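Long-range contacts in packaging protein UL32 (Human herpesvirus 8 type M, PDB 6XF9), which forms a zinc-binding pentameric ring required for herpesviral packaging and probably helps bring new capsids to nuclear replication compartments for genome cleavage and encapsidation: residues L329-A334 with P360-H364; H364-D370 with T462-A467; L208-F213 with E393-L397. Residues are numbered along the deposited sequence.

Interaction 1 of 3, residues L329-A334 with P360-H364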
loop_
_atom_site.group_PDB
_atom_site.type_symbol
_atom_site.label_atom_id
_atom_site.label_comp_id
_atom_site.label_asym_id
_atom_site.label_seq_id
_atom_site.Cartn_x
_atom_site.Cartn_y
_atom_site.Cartn_z
ATOM N N LEU D 329 -25.863 -28.539 4.536
ATOM C CA LEU D 329 -25.162 -29.774 4.214
ATOM C C LEU D 329 -25.008 -30.672 5.445
ATOM O O LEU D 329 -25.063 -31.898 5.326
ATOM C CB LEU D 329 -23.810 -29.453 3.592
ATOM C CG LEU D 329 -23.965 -28.849 2.210
ATOM C CD1 LEU D 329 -22.650 -28.241 1.688
ATOM C CD2 LEU D 329 -24.484 -29.929 1.328
ATOM N N VAL D 330 -24.803 -30.098 6.639
ATOM C CA VAL D 330 -24.615 -30.976 7.800
ATOM C C VAL D 330 -25.934 -31.627 8.206
ATOM O O VAL D 330 -25.942 -32.741 8.745
ATOM C CB VAL D 330 -23.963 -30.249 9.001
ATOM C CG1 VAL D 330 -22.521 -29.932 8.723
ATOM C CG2 VAL D 330 -24.712 -28.998 9.365
ATOM N N ASP D 331 -27.065 -30.953 7.979
ATOM C CA ASP D 331 -28.365 -31.574 8.238
ATOM C C ASP D 331 -28.721 -32.625 7.182
ATOM O O ASP D 331 -29.214 -33.703 7.530
ATOM C CB ASP D 331 -29.441 -30.495 8.323
ATOM C CG ASP D 331 -29.398 -29.755 9.643
ATOM O OD1 ASP D 331 -29.024 -30.408 10.650
ATOM O OD2 ASP D 331 -29.690 -28.526 9.668
ATOM N N ARG D 332 -28.447 -32.347 5.898
ATOM C CA ARG D 332 -28.668 -33.340 4.847
ATOM C C ARG D 332 -27.902 -34.619 5.133
ATOM O O ARG D 332 -28.407 -35.725 4.911
ATOM C CB ARG D 332 -28.209 -32.799 3.505
ATOM C CG ARG D 332 -29.047 -31.737 2.918
ATOM C CD ARG D 332 -28.423 -31.218 1.652
ATOM N NE ARG D 332 -29.191 -30.108 1.120
ATOM C CZ ARG D 332 -29.785 -30.109 -0.058
ATOM N NH1 ARG D 332 -29.679 -31.171 -0.843
ATOM N NH2 ARG D 332 -30.464 -29.035 -0.452
ATOM N N ILE D 333 -26.657 -34.482 5.580
ATOM C CA ILE D 333 -25.861 -35.640 5.948
ATOM C C ILE D 333 -26.525 -36.393 7.095
ATOM O O ILE D 333 -26.610 -37.629 7.085
ATOM C CB ILE D 333 -24.436 -35.184 6.302
ATOM C CG1 ILE D 333 -23.736 -34.654 5.052
ATOM C CG2 ILE D 333 -23.662 -36.305 6.926
ATOM C CD1 ILE D 333 -22.562 -33.746 5.336
ATOM N N ALA D 334 -27.005 -35.666 8.104
ATOM C CA ALA D 334 -27.684 -36.329 9.212
ATOM C C ALA D 334 -28.958 -37.012 8.742
ATOM O O ALA D 334 -29.244 -38.139 9.152
ATOM C CB ALA D 334 -27.985 -35.337 10.327
ATOM N N PRO D 360 -21.595 -35.472 11.502
ATOM C CA PRO D 360 -21.908 -34.770 10.241
ATOM C C PRO D 360 -20.838 -33.777 9.845
ATOM O O PRO D 360 -20.728 -33.445 8.664
ATOM C CB PRO D 360 -23.252 -34.081 10.524
ATOM C CG PRO D 360 -23.807 -34.774 11.752
ATOM C CD PRO D 360 -22.599 -35.200 12.545
ATOM N N GLN D 361 -20.070 -33.250 10.798
ATOM C CA GLN D 361 -18.944 -32.405 10.424
ATOM C C GLN D 361 -17.835 -33.209 9.750
ATOM O O GLN D 361 -17.259 -32.746 8.768
ATOM C CB GLN D 361 -18.386 -31.689 11.643
ATOM C CG GLN D 361 -19.239 -30.574 12.218
ATOM C CD GLN D 361 -20.313 -31.073 13.128
ATOM O OE1 GLN D 361 -20.301 -32.229 13.540
ATOM N NE2 GLN D 361 -21.224 -30.186 13.505
ATOM N N GLU D 362 -17.500 -34.408 10.254
ATOM C CA GLU D 362 -16.453 -35.190 9.591
ATOM C C GLU D 362 -16.836 -35.485 8.161
ATOM O O GLU D 362 -15.994 -35.415 7.262
ATOM C CB GLU D 362 -16.162 -36.502 10.315
ATOM C CG GLU D 362 -15.685 -36.357 11.758
ATOM C CD GLU D 362 -15.133 -37.654 12.317
ATOM O OE1 GLU D 362 -15.862 -38.286 13.126
ATOM O OE2 GLU D 362 -14.007 -38.058 11.913
ATOM N N ILE D 363 -18.102 -35.840 7.935
ATOM C CA ILE D 363 -18.562 -36.136 6.585
ATOM C C ILE D 363 -18.680 -34.849 5.782
ATOM O O ILE D 363 -18.307 -34.802 4.604
ATOM C CB ILE D 363 -19.889 -36.914 6.648
ATOM C CG1 ILE D 363 -19.637 -38.297 7.237
ATOM C CG2 ILE D 363 -20.522 -37.059 5.279
ATOM C CD1 ILE D 363 -20.859 -38.935 7.790
ATOM N N HIS D 364 -19.181 -33.776 6.406
ATOM C CA HIS D 364 -19.195 -32.472 5.743
ATOM C C HIS D 364 -17.793 -32.066 5.329
ATOM O O HIS D 364 -17.559 -31.664 4.183
ATOM C CB HIS D 364 -19.781 -31.406 6.669
ATOM C CG HIS D 364 -19.833 -30.037 6.058
ATOM N ND1 HIS D 364 -19.638 -28.884 6.792
ATOM C CD2 HIS D 364 -20.080 -29.636 4.788
ATOM C CE1 HIS D 364 -19.744 -27.834 5.995
ATOM N NE2 HIS D 364 -20.014 -28.263 4.775
#

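Interaction 2 of 3, residues H364-D370 with T462-A467. With ZN (zinc ion), chain P.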
loop_
_atom_site.group_PDB
_atom_site.type_symbol
_atom_site.label_atom_id
_atom_site.label_comp_id
_atom_site.label_asym_id
_atom_site.label_seq_id
_atom_site.Cartn_x
_atom_site.Cartn_y
_atom_site.Cartn_z
ATOM N N HIS D 364 -19.181 -33.776 6.406
ATOM C CA HIS D 364 -19.195 -32.472 5.743
ATOM C C HIS D 364 -17.793 -32.066 5.329
ATOM O O HIS D 364 -17.559 -31.664 4.183
ATOM C CB HIS D 364 -19.781 -31.406 6.669
ATOM C CG HIS D 364 -19.833 -30.037 6.058
ATOM N ND1 HIS D 364 -19.638 -28.884 6.792
ATOM C CD2 HIS D 364 -20.080 -29.636 4.788
ATOM C CE1 HIS D 364 -19.744 -27.834 5.995
ATOM N NE2 HIS D 364 -20.014 -28.263 4.775
ATOM N N LYS D 365 -16.847 -32.138 6.269
ATOM C CA LYS D 365 -15.464 -31.772 5.989
ATOM C C LYS D 365 -14.900 -32.599 4.859
ATOM O O LYS D 365 -14.213 -32.073 3.978
ATOM C CB LYS D 365 -14.620 -31.954 7.236
ATOM C CG LYS D 365 -13.162 -31.938 6.979
ATOM C CD LYS D 365 -12.417 -32.319 8.235
ATOM C CE LYS D 365 -11.011 -32.676 7.890
ATOM N NZ LYS D 365 -10.230 -32.817 9.121
ATOM N N HIS D 366 -15.171 -33.896 4.862
ATOM C CA HIS D 366 -14.504 -34.770 3.904
ATOM C C HIS D 366 -15.081 -34.639 2.511
ATOM O O HIS D 366 -14.329 -34.585 1.538
ATOM C CB HIS D 366 -14.595 -36.236 4.366
ATOM C CG HIS D 366 -14.102 -37.219 3.351
ATOM N ND1 HIS D 366 -12.762 -37.519 3.190
ATOM C CD2 HIS D 366 -14.767 -37.944 2.423
ATOM C CE1 HIS D 366 -12.632 -38.395 2.210
ATOM N NE2 HIS D 366 -13.831 -38.660 1.721
ATOM N N LEU D 367 -16.400 -34.561 2.374
ATOM C CA LEU D 367 -16.983 -34.558 1.034
ATOM C C LEU D 367 -17.056 -33.171 0.412
ATOM O O LEU D 367 -17.086 -33.064 -0.819
ATOM C CB LEU D 367 -18.395 -35.152 1.047
ATOM C CG LEU D 367 -18.558 -36.649 1.312
ATOM C CD1 LEU D 367 -20.028 -36.958 1.531
ATOM C CD2 LEU D 367 -18.011 -37.464 0.172
ATOM N N PHE D 368 -17.122 -32.097 1.214
ATOM C CA PHE D 368 -17.423 -30.782 0.659
ATOM C C PHE D 368 -16.436 -29.684 1.024
ATOM O O PHE D 368 -16.460 -28.647 0.361
ATOM C CB PHE D 368 -18.832 -30.323 1.085
ATOM C CG PHE D 368 -19.953 -31.305 0.751
ATOM C CD1 PHE D 368 -20.507 -31.350 -0.522
ATOM C CD2 PHE D 368 -20.457 -32.172 1.721
ATOM C CE1 PHE D 368 -21.537 -32.245 -0.833
ATOM C CE2 PHE D 368 -21.500 -33.076 1.414
ATOM C CZ PHE D 368 -22.029 -33.107 0.138
ATOM N N CYS D 369 -15.568 -29.865 2.028
ATOM C CA CYS D 369 -14.722 -28.784 2.538
ATOM C C CYS D 369 -13.223 -29.040 2.438
ATOM O O CYS D 369 -12.525 -28.253 1.789
ATOM C CB CYS D 369 -15.056 -28.457 3.997
ATOM S SG CYS D 369 -16.725 -27.908 4.168
ATOM N N ASP D 370 -12.678 -30.062 3.086
ATOM C CA ASP D 370 -11.224 -30.086 3.227
ATOM C C ASP D 370 -10.572 -30.327 1.870
ATOM O O ASP D 370 -11.013 -31.204 1.128
ATOM C CB ASP D 370 -10.783 -31.138 4.223
ATOM C CG ASP D 370 -9.306 -31.018 4.559
ATOM O OD1 ASP D 370 -8.489 -31.486 3.747
ATOM O OD2 ASP D 370 -8.946 -30.416 5.601
ATOM N N THR D 462 -13.566 -23.084 5.556
ATOM C CA THR D 462 -13.050 -24.364 6.039
ATOM C C THR D 462 -12.045 -24.173 7.150
ATOM O O THR D 462 -12.084 -24.882 8.157
ATOM C CB THR D 462 -12.408 -25.161 4.910
ATOM O OG1 THR D 462 -13.371 -25.372 3.881
ATOM C CG2 THR D 462 -11.894 -26.504 5.425
ATOM N N SER D 463 -11.123 -23.231 6.985
ATOM C CA SER D 463 -10.130 -23.021 8.030
ATOM C C SER D 463 -10.764 -22.541 9.323
ATOM O O SER D 463 -10.296 -22.899 10.415
ATOM C CB SER D 463 -9.094 -22.004 7.587
ATOM O OG SER D 463 -8.230 -21.769 8.681
ATOM N N HIS D 464 -11.823 -21.731 9.233
ATOM C CA HIS D 464 -12.505 -21.330 10.457
ATOM C C HIS D 464 -13.156 -22.544 11.115
ATOM O O HIS D 464 -13.033 -22.736 12.329
ATOM C CB HIS D 464 -13.538 -20.224 10.183
ATOM C CG HIS D 464 -12.943 -18.846 10.050
ATOM N ND1 HIS D 464 -12.283 -18.207 11.082
ATOM C CD2 HIS D 464 -13.003 -17.944 9.032
ATOM C CE1 HIS D 464 -11.898 -17.002 10.678
ATOM N NE2 HIS D 464 -12.334 -16.813 9.443
ATOM N N LEU D 465 -13.786 -23.416 10.319
ATOM C CA LEU D 465 -14.667 -24.445 10.870
ATOM C C LEU D 465 -13.915 -25.651 11.459
ATOM O O LEU D 465 -14.174 -26.039 12.607
ATOM C CB LEU D 465 -15.641 -24.925 9.789
ATOM C CG LEU D 465 -16.806 -24.020 9.338
ATOM C CD1 LEU D 465 -17.749 -24.750 8.349
ATOM C CD2 LEU D 465 -17.569 -23.409 10.520
ATOM N N TYR D 466 -12.956 -26.236 10.725
ATOM C CA TYR D 466 -12.539 -27.619 10.975
ATOM C C TYR D 466 -11.026 -27.760 11.171
ATOM O O TYR D 466 -10.232 -26.851 10.892
ATOM C CB TYR D 466 -12.982 -28.543 9.825
ATOM C CG TYR D 466 -14.483 -28.602 9.648
ATOM C CD1 TYR D 466 -15.314 -28.755 10.736
ATOM C CD2 TYR D 466 -15.061 -28.473 8.403
ATOM C CE1 TYR D 466 -16.686 -28.805 10.604
ATOM C CE2 TYR D 466 -16.439 -28.514 8.250
ATOM C CZ TYR D 466 -17.244 -28.672 9.361
ATOM O OH TYR D 466 -18.617 -28.694 9.240
ATOM N N ALA D 467 -10.650 -28.937 11.684
ATOM C CA ALA D 467 -9.257 -29.348 11.895
ATOM C C ALA D 467 -8.689 -30.030 10.664
ATOM O O ALA D 467 -7.458 -30.096 10.508
ATOM C CB ALA D 467 -9.143 -30.282 13.096
ATOM O OXT ALA D 467 -9.454 -30.525 9.817
HETATM ZN ZN ZN P . -11.029 -36.993 4.434
#

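Interaction 3 of 3, residues L208-F213 with E393-L397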
loop_
_atom_site.group_PDB
_atom_site.type_symbol
_atom_site.label_atom_id
_atom_site.label_comp_id
_atom_site.label_asym_id
_atom_site.label_seq_id
_atom_site.Cartn_x
_atom_site.Cartn_y
_atom_site.Cartn_z
ATOM N N LEU D 208 -3.491 -50.609 -19.378
ATOM C CA LEU D 208 -2.847 -51.774 -18.767
ATOM C C LEU D 208 -3.385 -52.034 -17.379
ATOM O O LEU D 208 -3.558 -53.197 -16.985
ATOM C CB LEU D 208 -1.333 -51.602 -18.659
ATOM C CG LEU D 208 -0.416 -51.734 -19.849
ATOM C CD1 LEU D 208 0.910 -51.194 -19.465
ATOM C CD2 LEU D 208 -0.289 -53.212 -20.042
ATOM N N ALA D 209 -3.637 -50.971 -16.611
ATOM C CA ALA D 209 -4.203 -51.159 -15.284
ATOM C C ALA D 209 -5.669 -51.570 -15.372
ATOM O O ALA D 209 -6.130 -52.403 -14.587
ATOM C CB ALA D 209 -4.028 -49.894 -14.452
ATOM N N ARG D 210 -6.412 -51.029 -16.334
ATOM C CA ARG D 210 -7.802 -51.441 -16.485
ATOM C C ARG D 210 -7.896 -52.931 -16.763
ATOM O O ARG D 210 -8.691 -53.647 -16.141
ATOM C CB ARG D 210 -8.462 -50.669 -17.615
ATOM C CG ARG D 210 -9.961 -50.655 -17.517
ATOM C CD ARG D 210 -10.570 -50.239 -18.838
ATOM N NE ARG D 210 -10.061 -51.102 -19.894
ATOM C CZ ARG D 210 -10.372 -52.394 -20.016
ATOM N NH1 ARG D 210 -11.192 -52.969 -19.145
ATOM N NH2 ARG D 210 -9.853 -53.114 -21.003
ATOM N N ALA D 211 -7.089 -53.410 -17.715
ATOM C CA ALA D 211 -7.057 -54.824 -18.059
ATOM C C ALA D 211 -6.701 -55.676 -16.852
ATOM O O ALA D 211 -7.311 -56.727 -16.628
ATOM C CB ALA D 211 -6.052 -55.053 -19.184
ATOM N N THR D 212 -5.769 -55.210 -16.025
ATOM C CA THR D 212 -5.283 -56.039 -14.933
ATOM C C THR D 212 -6.230 -56.084 -13.746
ATOM O O THR D 212 -6.269 -57.092 -13.036
ATOM C CB THR D 212 -3.922 -55.546 -14.470
ATOM O OG1 THR D 212 -3.047 -55.513 -15.597
ATOM C CG2 THR D 212 -3.346 -56.478 -13.440
ATOM N N PHE D 213 -6.993 -55.029 -13.487
ATOM C CA PHE D 213 -7.697 -54.936 -12.216
ATOM C C PHE D 213 -9.199 -54.852 -12.340
ATOM O O PHE D 213 -9.895 -55.149 -11.364
ATOM C CB PHE D 213 -7.209 -53.721 -11.417
ATOM C CG PHE D 213 -5.741 -53.760 -11.094
ATOM C CD1 PHE D 213 -5.268 -54.545 -10.055
ATOM C CD2 PHE D 213 -4.842 -53.004 -11.815
ATOM C CE1 PHE D 213 -3.918 -54.581 -9.750
ATOM C CE2 PHE D 213 -3.493 -53.029 -11.511
ATOM C CZ PHE D 213 -3.029 -53.819 -10.481
ATOM N N GLU D 393 -2.028 -60.209 -17.581
ATOM C CA GLU D 393 -1.952 -58.769 -17.807
ATOM C C GLU D 393 -1.091 -58.084 -16.751
ATOM O O GLU D 393 -0.375 -57.113 -17.047
ATOM C CB GLU D 393 -3.360 -58.165 -17.814
ATOM C CG GLU D 393 -4.195 -58.501 -19.069
ATOM C CD GLU D 393 -5.038 -59.764 -18.926
ATOM O OE1 GLU D 393 -4.945 -60.448 -17.879
ATOM O OE2 GLU D 393 -5.789 -60.084 -19.877
ATOM N N TYR D 394 -1.122 -58.608 -15.525
ATOM C CA TYR D 394 -0.272 -58.089 -14.463
ATOM C C TYR D 394 1.200 -58.156 -14.845
ATOM O O TYR D 394 1.994 -57.297 -14.444
ATOM C CB TYR D 394 -0.521 -58.875 -13.194
ATOM C CG TYR D 394 0.101 -58.264 -11.988
ATOM C CD1 TYR D 394 -0.282 -57.007 -11.567
ATOM C CD2 TYR D 394 1.041 -58.950 -11.240
ATOM C CE1 TYR D 394 0.283 -56.432 -10.450
ATOM C CE2 TYR D 394 1.609 -58.378 -10.114
ATOM C CZ TYR D 394 1.227 -57.113 -9.733
ATOM O OH TYR D 394 1.782 -56.523 -8.619
ATOM N N LYS D 395 1.594 -59.198 -15.584
ATOM C CA LYS D 395 2.974 -59.298 -16.047
ATOM C C LYS D 395 3.304 -58.167 -17.009
ATOM O O LYS D 395 4.418 -57.639 -16.995
ATOM C CB LYS D 395 3.213 -60.659 -16.706
ATOM N N LYS D 396 2.336 -57.760 -17.835
ATOM C CA LYS D 396 2.582 -56.637 -18.732
ATOM C C LYS D 396 2.659 -55.334 -17.952
ATOM O O LYS D 396 3.518 -54.486 -18.230
ATOM C CB LYS D 396 1.486 -56.548 -19.793
ATOM C CG LYS D 396 1.478 -57.672 -20.824
ATOM C CD LYS D 396 0.417 -57.421 -21.914
ATOM C CE LYS D 396 -0.952 -58.049 -21.562
ATOM N NZ LYS D 396 -1.098 -59.479 -22.059
ATOM N N LEU D 397 1.797 -55.185 -16.939
ATOM C CA LEU D 397 1.843 -54.005 -16.083
ATOM C C LEU D 397 3.223 -53.840 -15.477
ATOM O O LEU D 397 3.870 -52.802 -15.652
ATOM C CB LEU D 397 0.826 -54.149 -14.952
ATOM C CG LEU D 397 0.391 -52.949 -14.098
ATOM C CD1 LEU D 397 -0.490 -52.003 -14.907
ATOM C CD2 LEU D 397 -0.295 -53.362 -12.796
#

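Interaction 1 of 3, residues L329-A334 with P360-H364
Pro360, in the first turn of helix 360-369, sits where the two backbones come closest: its CA lies 5.3 Å from Val330 CA. Its ring rests on helix 329-338, with Pro360 CB 3.5 Å from Val330 O, 4.2 Å from Val330 CB and 4.2 Å from Ile333 CG2, while Pro360 CG lies 4.5 Å from Ala334 CB. Val330 O accepts the helical bond from Ala334 N (3.2 Å); aliphatic Pro360 CB packs on it by van der Waals contact. Next across is Ile363, whose CG2 meets Ile333 CG2 at 3.6 Å. This is helix-helix packing at a steep angle: the short axes approach to 8.9 Å with their directions 111° apart, and Ile333 is wedged between Pro360, Ile363 and His364, its CD1 3.5 Å from His364 N; the Ile363 side chain lies about 9 Å from a bound zinc ion, without touching its site. One turn after Pro360, His364 sets its ring against the other helix, with ND1 3.6 Å from Val330 CG1 and CD2 3.9 Å from Leu329 CB; its ND1 is hydrogen-bonded to Tyr466. Asp331 OD2 accepts a hydrogen bond from Cys52 N of a neighbouring subunit.

Interaction 2 of 3, residues H364-D370 with T462-A467
The chain's own C-terminus is held by a salt bridge: Lys365, fully extended, brings NZ to 2.5 Å from Ala467 OXT. Asp370 OD2 lies 4.2 Å from the same OXT, two like charges close together, and Lys426 pairs with this aspartate. Tyr466, the first residue to leave helical geometry after helix 459-465, packs its ring along helix 360-369: CD2 is 3.7 Å from Lys365 CB, and Tyr466 OH shares a 2.7 Å hydrogen bond with His364 ND1. Helix 360-369 also carries the histidine of a zinc site built on a CxxC pair: His366 ND1 binds the ion at 2.2 Å, alongside Cys296, Cys299 and Cys373, so the C-terminal tail packs directly on a metal-bearing helix. A wider pi-type turn at 365-369 ends with Cys369, whose SG meets the edge of the tyrosine ring, 4.1 Å from Tyr466 CE2. Cys369 CB lies 3.5 Å from Thr462 OG1, and Thr462 CG2 approaches Asp370 CA at 4.3 Å.

Interaction 3 of 3, residues L208-F213 with E393-L397
Two helical segments distant in sequence, in helices 207-213 and 391-402, pack in a near-antiparallel pair, their short axes 8.7 Å apart at closest approach and their directions 148° apart. The main packing is a knob into a hole: Leu397 enters the space between Leu208, Ala209, Thr212 and Phe213. Its CD1 lies 3.9 Å from Leu208 CB and 4.1 Å from Ala209 CB, while Leu397 CD2 comes to 3.5 Å from Phe213 CE2. Among the aromatic residues, Phe213 CZ touches Tyr394 CE1 at 4.2 Å, and Thr212 CG2 meets the edge of the tyrosine ring at 3.6 Å from CD1; the Tyr394 hydroxyl donates to Phe2 O near the N-terminus. Toward the surface, the aliphatic parts of longer side chains do the packing: Leu208 CD2 is 3.8 Å from Lys396 CB, and Ala211 CB is 3.9 Å from Glu393 CG. No hydrogen bond joins the two segments. Helix 71-83 packs against the buried side through Phe80, Phe81 and Cys77. Thr212 OG1, 3.5 Å from Glu393 CB, is satisfied within its own helix, donating a 2.7 Å hydrogen bond to Leu208 O.

How the interactions relate
Interactions 1 and 2 are buried neighbours, their centres 10 Å apart, and both use helix 360-369. His364 belongs to both, and Gln361 CG packs 3.5 Å from Tyr466 CE1, so helix 329-338 and the C-terminal tail meet around one helix. Interaction 1 is largely apolar; interaction 2 adds a hydrogen bond and a terminal salt bridge, and its helix also carries a zinc ligand, which does not touch the tail. Both touch a neighbouring subunit of the pentamer. Interaction 3, partly buried and away from the annotated sites, touches no other chain of the assembly. Its centre is about 37 Å from that of interaction 2, and like interaction 1 it lacks hydrogen bonds across the segments.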